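Local coordinates for protein eukaryotic peptide chain release factor GTP-binding subunit (Schizosaccharomyces pombe, PDB 1R5B) that is the GTP-binding subunit of a eukaryotic peptide chain release factor, a translational GTPase of the elongation factor Tu family that acts in translation termination, at residues Thr287-Lys292 against Leu337-Asp342; Lys299-Val304 against Thr312-Ala317. One frame throughout, in Å; residues are numbered along the deposited sequence.

Contact 1. Residues Thr287-Lys292 against Leu337-Asp342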
loop_
_atom_site.group_PDB
_atom_site.type_symbol
_atom_site.label_atom_id
_atom_site.label_comp_id
_atom_site.label_asym_id
_atom_site.label_seq_id
_atom_site.Cartn_x
_atom_site.Cartn_y
_atom_site.Cartn_z
ATOM N N THR A 287 -10.822 -7.025 -26.932
ATOM C CA THR A 287 -11.476 -6.729 -25.659
ATOM C C THR A 287 -10.521 -5.998 -24.712
ATOM O O THR A 287 -9.327 -6.276 -24.696
ATOM C CB THR A 287 -12.006 -8.033 -25.021
ATOM O OG1 THR A 287 -13.080 -8.552 -25.814
ATOM C CG2 THR A 287 -12.655 -7.778 -23.663
ATOM N N ILE A 288 -11.060 -5.063 -23.933
ATOM C CA ILE A 288 -10.272 -4.259 -23.009
ATOM C C ILE A 288 -10.826 -4.409 -21.596
ATOM O O ILE A 288 -12.034 -4.298 -21.392
ATOM C CB ILE A 288 -10.293 -2.763 -23.412
ATOM C CG1 ILE A 288 -9.767 -2.560 -24.837
ATOM C CG2 ILE A 288 -9.476 -1.932 -22.418
ATOM C CD1 ILE A 288 -8.346 -3.048 -25.064
ATOM N N LEU A 289 -9.944 -4.648 -20.628
ATOM C CA LEU A 289 -10.337 -4.762 -19.231
ATOM C C LEU A 289 -9.571 -3.721 -18.422
ATOM O O LEU A 289 -8.344 -3.777 -18.339
ATOM C CB LEU A 289 -10.051 -6.169 -18.710
ATOM C CG LEU A 289 -10.726 -7.303 -19.475
ATOM C CD1 LEU A 289 -10.316 -8.638 -18.904
ATOM C CD2 LEU A 289 -12.243 -7.156 -19.443
ATOM N N GLU A 290 -10.303 -2.768 -17.847
ATOM C CA GLU A 290 -9.717 -1.684 -17.068
ATOM C C GLU A 290 -9.875 -1.965 -15.587
ATOM O O GLU A 290 -10.863 -2.552 -15.170
ATOM C CB GLU A 290 -10.338 -0.326 -17.450
ATOM C CG GLU A 290 -11.163 0.383 -16.370
ATOM C CD GLU A 290 -10.395 1.483 -15.634
ATOM O OE1 GLU A 290 -10.664 2.685 -15.931
ATOM O OE2 GLU A 290 -9.535 1.164 -14.763
ATOM N N GLY A 291 -8.885 -1.544 -14.803
ATOM C CA GLY A 291 -8.918 -1.703 -13.362
ATOM C C GLY A 291 -7.647 -1.234 -12.684
ATOM O O GLY A 291 -6.693 -0.820 -13.343
ATOM N N LYS A 292 -7.649 -1.295 -11.356
ATOM C CA LYS A 292 -6.492 -0.911 -10.541
ATOM C C LYS A 292 -5.863 -2.189 -10.016
ATOM O O LYS A 292 -6.539 -2.995 -9.403
ATOM C CB LYS A 292 -6.934 -0.023 -9.365
ATOM C CG LYS A 292 -5.800 0.646 -8.527
ATOM C CD LYS A 292 -6.276 0.957 -7.080
ATOM C CE LYS A 292 -5.310 1.874 -6.317
ATOM N NZ LYS A 292 -5.503 1.949 -4.803
ATOM N N LEU A 337 -6.085 -3.086 -20.172
ATOM C CA LEU A 337 -5.444 -4.270 -20.699
ATOM C C LEU A 337 -6.217 -4.826 -21.879
ATOM O O LEU A 337 -7.368 -5.230 -21.725
ATOM C CB LEU A 337 -5.400 -5.333 -19.613
ATOM C CG LEU A 337 -4.840 -4.937 -18.242
ATOM C CD1 LEU A 337 -4.805 -6.159 -17.364
ATOM C CD2 LEU A 337 -3.446 -4.325 -18.355
ATOM N N ARG A 338 -5.613 -4.849 -23.061
ATOM C CA ARG A 338 -6.182 -5.649 -24.133
ATOM C C ARG A 338 -5.915 -7.116 -23.825
ATOM O O ARG A 338 -4.820 -7.474 -23.401
ATOM C CB ARG A 338 -5.613 -5.288 -25.506
ATOM C CG ARG A 338 -6.276 -6.082 -26.633
ATOM C CD ARG A 338 -5.949 -5.617 -28.039
ATOM N NE ARG A 338 -6.442 -4.265 -28.294
ATOM C CZ ARG A 338 -5.730 -3.151 -28.168
ATOM N NH1 ARG A 338 -4.467 -3.184 -27.773
ATOM N NH2 ARG A 338 -6.294 -1.983 -28.441
ATOM N N VAL A 339 -6.923 -7.953 -24.038
ATOM C CA VAL A 339 -6.817 -9.383 -23.762
ATOM C C VAL A 339 -7.281 -10.218 -24.946
ATOM O O VAL A 339 -8.045 -9.758 -25.777
ATOM C CB VAL A 339 -7.606 -9.796 -22.491
ATOM C CG1 VAL A 339 -7.073 -9.055 -21.283
ATOM C CG2 VAL A 339 -9.103 -9.549 -22.647
ATOM N N ARG A 340 -6.814 -11.457 -24.987
ATOM C CA ARG A 340 -7.036 -12.365 -26.102
ATOM C C ARG A 340 -7.519 -13.710 -25.571
ATOM O O ARG A 340 -7.016 -14.193 -24.546
ATOM C CB ARG A 340 -5.728 -12.551 -26.876
ATOM C CG ARG A 340 -5.802 -13.515 -28.043
ATOM C CD ARG A 340 -4.447 -13.874 -28.609
ATOM N NE ARG A 340 -4.096 -13.048 -29.765
ATOM C CZ ARG A 340 -3.935 -13.490 -31.013
ATOM N NH1 ARG A 340 -4.094 -14.775 -31.329
ATOM N NH2 ARG A 340 -3.613 -12.626 -31.969
ATOM N N GLY A 341 -8.482 -14.309 -26.288
ATOM C CA GLY A 341 -9.078 -15.595 -25.920
ATOM C C GLY A 341 -10.589 -15.519 -25.725
ATOM O O GLY A 341 -11.255 -14.542 -26.146
ATOM N N ASP A 342 -11.123 -16.553 -25.048
ATOM C CA ASP A 342 -12.558 -16.652 -24.760
ATOM C C ASP A 342 -13.009 -15.791 -23.565
ATOM O O ASP A 342 -12.996 -16.248 -22.413
ATOM C CB ASP A 342 -12.931 -18.108 -24.500
ATOM C CG ASP A 342 -14.402 -18.365 -24.692
ATOM O OD1 ASP A 342 -14.752 -19.527 -24.977
ATOM O OD2 ASP A 342 -15.275 -17.473 -24.593
#

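Contact 2. Residues Lys299-Val304 against Thr312-Ala317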
loop_
_atom_site.group_PDB
_atom_site.type_symbol
_atom_site.label_atom_id
_atom_site.label_comp_id
_atom_site.label_asym_id
_atom_site.label_seq_id
_atom_site.Cartn_x
_atom_site.Cartn_y
_atom_site.Cartn_z
ATOM N N LYS A 299 3.278 -8.252 -16.978
ATOM C CA LYS A 299 4.078 -7.946 -18.159
ATOM C C LYS A 299 3.185 -8.052 -19.398
ATOM O O LYS A 299 2.146 -8.703 -19.369
ATOM C CB LYS A 299 5.234 -8.957 -18.298
ATOM C CG LYS A 299 6.464 -8.701 -17.404
ATOM C CD LYS A 299 6.943 -9.964 -16.616
ATOM C CE LYS A 299 8.218 -10.607 -17.164
ATOM N NZ LYS A 299 9.221 -10.910 -16.086
ATOM N N LYS A 300 3.600 -7.428 -20.489
ATOM C CA LYS A 300 2.955 -7.641 -21.775
ATOM C C LYS A 300 3.191 -9.087 -22.203
ATOM O O LYS A 300 4.282 -9.634 -22.002
ATOM C CB LYS A 300 3.522 -6.680 -22.829
ATOM C CG LYS A 300 2.745 -6.634 -24.139
ATOM C CD LYS A 300 3.531 -5.880 -25.212
ATOM C CE LYS A 300 3.007 -6.140 -26.629
ATOM N NZ LYS A 300 1.911 -5.207 -26.986
ATOM N N ASN A 301 2.169 -9.684 -22.807
ATOM C CA ASN A 301 2.174 -11.096 -23.202
ATOM C C ASN A 301 2.265 -12.070 -22.029
ATOM O O ASN A 301 3.011 -13.047 -22.072
ATOM C CB ASN A 301 3.267 -11.368 -24.221
ATOM C CG ASN A 301 3.136 -10.482 -25.443
ATOM O OD1 ASN A 301 2.262 -10.698 -26.291
ATOM N ND2 ASN A 301 3.995 -9.472 -25.536
ATOM N N SER A 302 1.492 -11.789 -20.988
ATOM C CA SER A 302 1.365 -12.676 -19.845
ATOM C C SER A 302 -0.037 -13.260 -19.804
ATOM O O SER A 302 -1.010 -12.573 -20.107
ATOM C CB SER A 302 1.614 -11.911 -18.552
ATOM O OG SER A 302 2.851 -11.232 -18.618
ATOM N N ASN A 303 -0.138 -14.527 -19.425
ATOM C CA ASN A 303 -1.430 -15.140 -19.190
ATOM C C ASN A 303 -1.948 -14.691 -17.841
ATOM O O ASN A 303 -1.171 -14.431 -16.939
ATOM C CB ASN A 303 -1.324 -16.667 -19.234
ATOM C CG ASN A 303 -1.176 -17.202 -20.643
ATOM O OD1 ASN A 303 -1.323 -16.475 -21.621
ATOM N ND2 ASN A 303 -0.890 -18.488 -20.747
ATOM N N VAL A 304 -3.266 -14.579 -17.725
ATOM C CA VAL A 304 -3.922 -14.276 -16.472
ATOM C C VAL A 304 -5.160 -15.138 -16.351
ATOM O O VAL A 304 -5.661 -15.647 -17.327
ATOM C CB VAL A 304 -4.310 -12.782 -16.354
ATOM C CG1 VAL A 304 -3.103 -11.886 -16.610
ATOM C CG2 VAL A 304 -5.445 -12.431 -17.299
ATOM N N THR A 312 -8.647 -18.731 -18.456
ATOM C CA THR A 312 -7.362 -18.117 -18.777
ATOM C C THR A 312 -7.492 -17.174 -19.976
ATOM O O THR A 312 -8.265 -17.432 -20.884
ATOM C CB THR A 312 -6.300 -19.218 -19.048
ATOM O OG1 THR A 312 -6.042 -19.960 -17.843
ATOM C CG2 THR A 312 -4.951 -18.608 -19.372
ATOM N N LEU A 313 -6.743 -16.072 -19.943
ATOM C CA LEU A 313 -6.649 -15.113 -21.052
ATOM C C LEU A 313 -5.220 -14.588 -21.172
ATOM O O LEU A 313 -4.470 -14.591 -20.208
ATOM C CB LEU A 313 -7.569 -13.917 -20.815
ATOM C CG LEU A 313 -9.086 -14.118 -20.795
ATOM C CD1 LEU A 313 -9.744 -12.854 -20.259
ATOM C CD2 LEU A 313 -9.640 -14.465 -22.187
ATOM N N GLU A 314 -4.849 -14.118 -22.354
ATOM C CA GLU A 314 -3.546 -13.516 -22.549
ATOM C C GLU A 314 -3.660 -11.993 -22.615
ATOM O O GLU A 314 -4.426 -11.457 -23.402
ATOM C CB GLU A 314 -2.901 -14.050 -23.819
ATOM C CG GLU A 314 -1.402 -13.782 -23.892
ATOM C CD GLU A 314 -0.801 -14.018 -25.264
ATOM O OE1 GLU A 314 -1.515 -14.488 -26.184
ATOM O OE2 GLU A 314 0.404 -13.729 -25.418
ATOM N N VAL A 315 -2.902 -11.300 -21.774
ATOM C CA VAL A 315 -2.754 -9.852 -21.877
ATOM C C VAL A 315 -1.778 -9.488 -23.015
ATOM O O VAL A 315 -0.579 -9.703 -22.893
ATOM C CB VAL A 315 -2.243 -9.276 -20.545
ATOM C CG1 VAL A 315 -1.910 -7.790 -20.673
ATOM C CG2 VAL A 315 -3.277 -9.511 -19.451
ATOM N N THR A 316 -2.295 -8.945 -24.117
ATOM C CA THR A 316 -1.462 -8.589 -25.278
ATOM C C THR A 316 -0.977 -7.138 -25.282
ATOM O O THR A 316 -0.098 -6.778 -26.075
ATOM C CB THR A 316 -2.211 -8.873 -26.608
ATOM O OG1 THR A 316 -3.410 -8.091 -26.680
ATOM C CG2 THR A 316 -2.694 -10.318 -26.671
ATOM N N ALA A 317 -1.555 -6.305 -24.423
ATOM C CA ALA A 317 -1.113 -4.919 -24.311
ATOM C C ALA A 317 -1.580 -4.262 -23.021
ATOM O O ALA A 317 -2.635 -4.597 -22.506
ATOM C CB ALA A 317 -1.585 -4.111 -25.518
#

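Contact 1. Residues Thr287-Lys292 against Leu337-Asp342
One face of the Arg338 guanidinium carries the methyl CD1 of Ile288, 3.7 Å above the plane and shifted toward the rim; NH1 is hydrogen-bonded to the hydroxyl of Tyr319, and NE makes a weak bond to the carbonyl O of Leu285. The setting is an antiparallel strand pair in a beta domain of this translational GTPase, a barrel in its relatives. Ile288 and Arg338 form the non-hydrogen-bonded pair, their CA atoms 4.5 Å apart. The Arg338 chain leaves with CG anti to the backbone N and bends at chi3 (-64°), which folds the guanidinium back over Ile288. In Ile288, CG1 lies beside the backbone N, and its CD1 reaches across to 3.5 Å from CA of Arg338. Ile288 also touches Tyr282 of the preceding strand. Leu289, Leu337 and Val339 turn to the opposite, buried face, where both leucines pack on Leu352. There the side chains of Leu289 and Val339 cross at about a right angle, CD1 of Leu289 lying 4.0 Å from CG2 of Val339. Leu289 and Leu337 are joined by two backbone bonds that differ in shape: Leu289 N approaches Leu337 O in the carbonyl plane at 2.9 Å, whereas Leu337 N sits above the plane of the Leu289 carbonyl, 44° out of it. The strands' N-to-C directions make 135°, far from straight antiparallel. Beyond this pair, Val339 N donates to Thr287 O, 3.0 Å away and in the carbonyl plane, and the same oxygen receives a CA-H contact from Arg338.

Contact 2. Residues Lys299-Val304 against Thr312-Ala317
A G1 beta bulge lies at the open end of this beta hairpin: Asn301 and Ser302 both face Val315. Asn301, with positive phi (64°), gives its N-H to Val315 O in a weak, bent bond, while Ser302 O takes a straighter one from Val315 N at 2.8 Å. Ser302 OG donates back to Lys299 O from above the carbonyl plane, a bond that spans Lys300 and Asn301 within the segment. The Lys300 chain passes over Thr316 O, CG anti to the backbone N, and bends at chi4 (87°) so that NZ meets that oxygen at 2.7 Å in the carbonyl plane; Glu325 is a long, weak ionic partner of the same ammonium. On the more exposed face, Asn303 OD1 lies 3.5 Å from CG of Glu314, the amide plane nearly perpendicular (87°) to the carboxylate. Val304, Leu313 and Val315 occupy the other, buried face, where the side chains of Val304 and Val315 cross at about a right angle, CG1 of Val304 lying 3.7 Å from CG2 of Val315. Val304 and Leu313 close the pairing with two reciprocal backbone bonds, each donor nearly along the C=O axis of its acceptor: Val304 N to Leu313 O at 2.8 Å, and Leu313 N to Val304 O at 2.9 Å.

Contacts 1 and 2 lie in one antiparallel sheet, in which strands 311-319 and 334-340 are neighbours; their centres are about 9 Å apart. Along the chain, contact 2 is nested inside the loop that contact 1 closes. Two probable backbone hydrogen bonds join them: Arg340 N to Glu314 O at 2.9 Å, and Thr316 N to Arg338 O at 3.0 Å. Strand 334-340 therefore pairs with 287-292 on one edge and with the hairpin strand on the other. Packing adds to this, with CD2 of Leu313 lying 3.5 Å from Arg340 O. Both contacts are strand pairings within the beta domain, in a different sheet from the one leading into the probable P-loop at Gly50-Ser57.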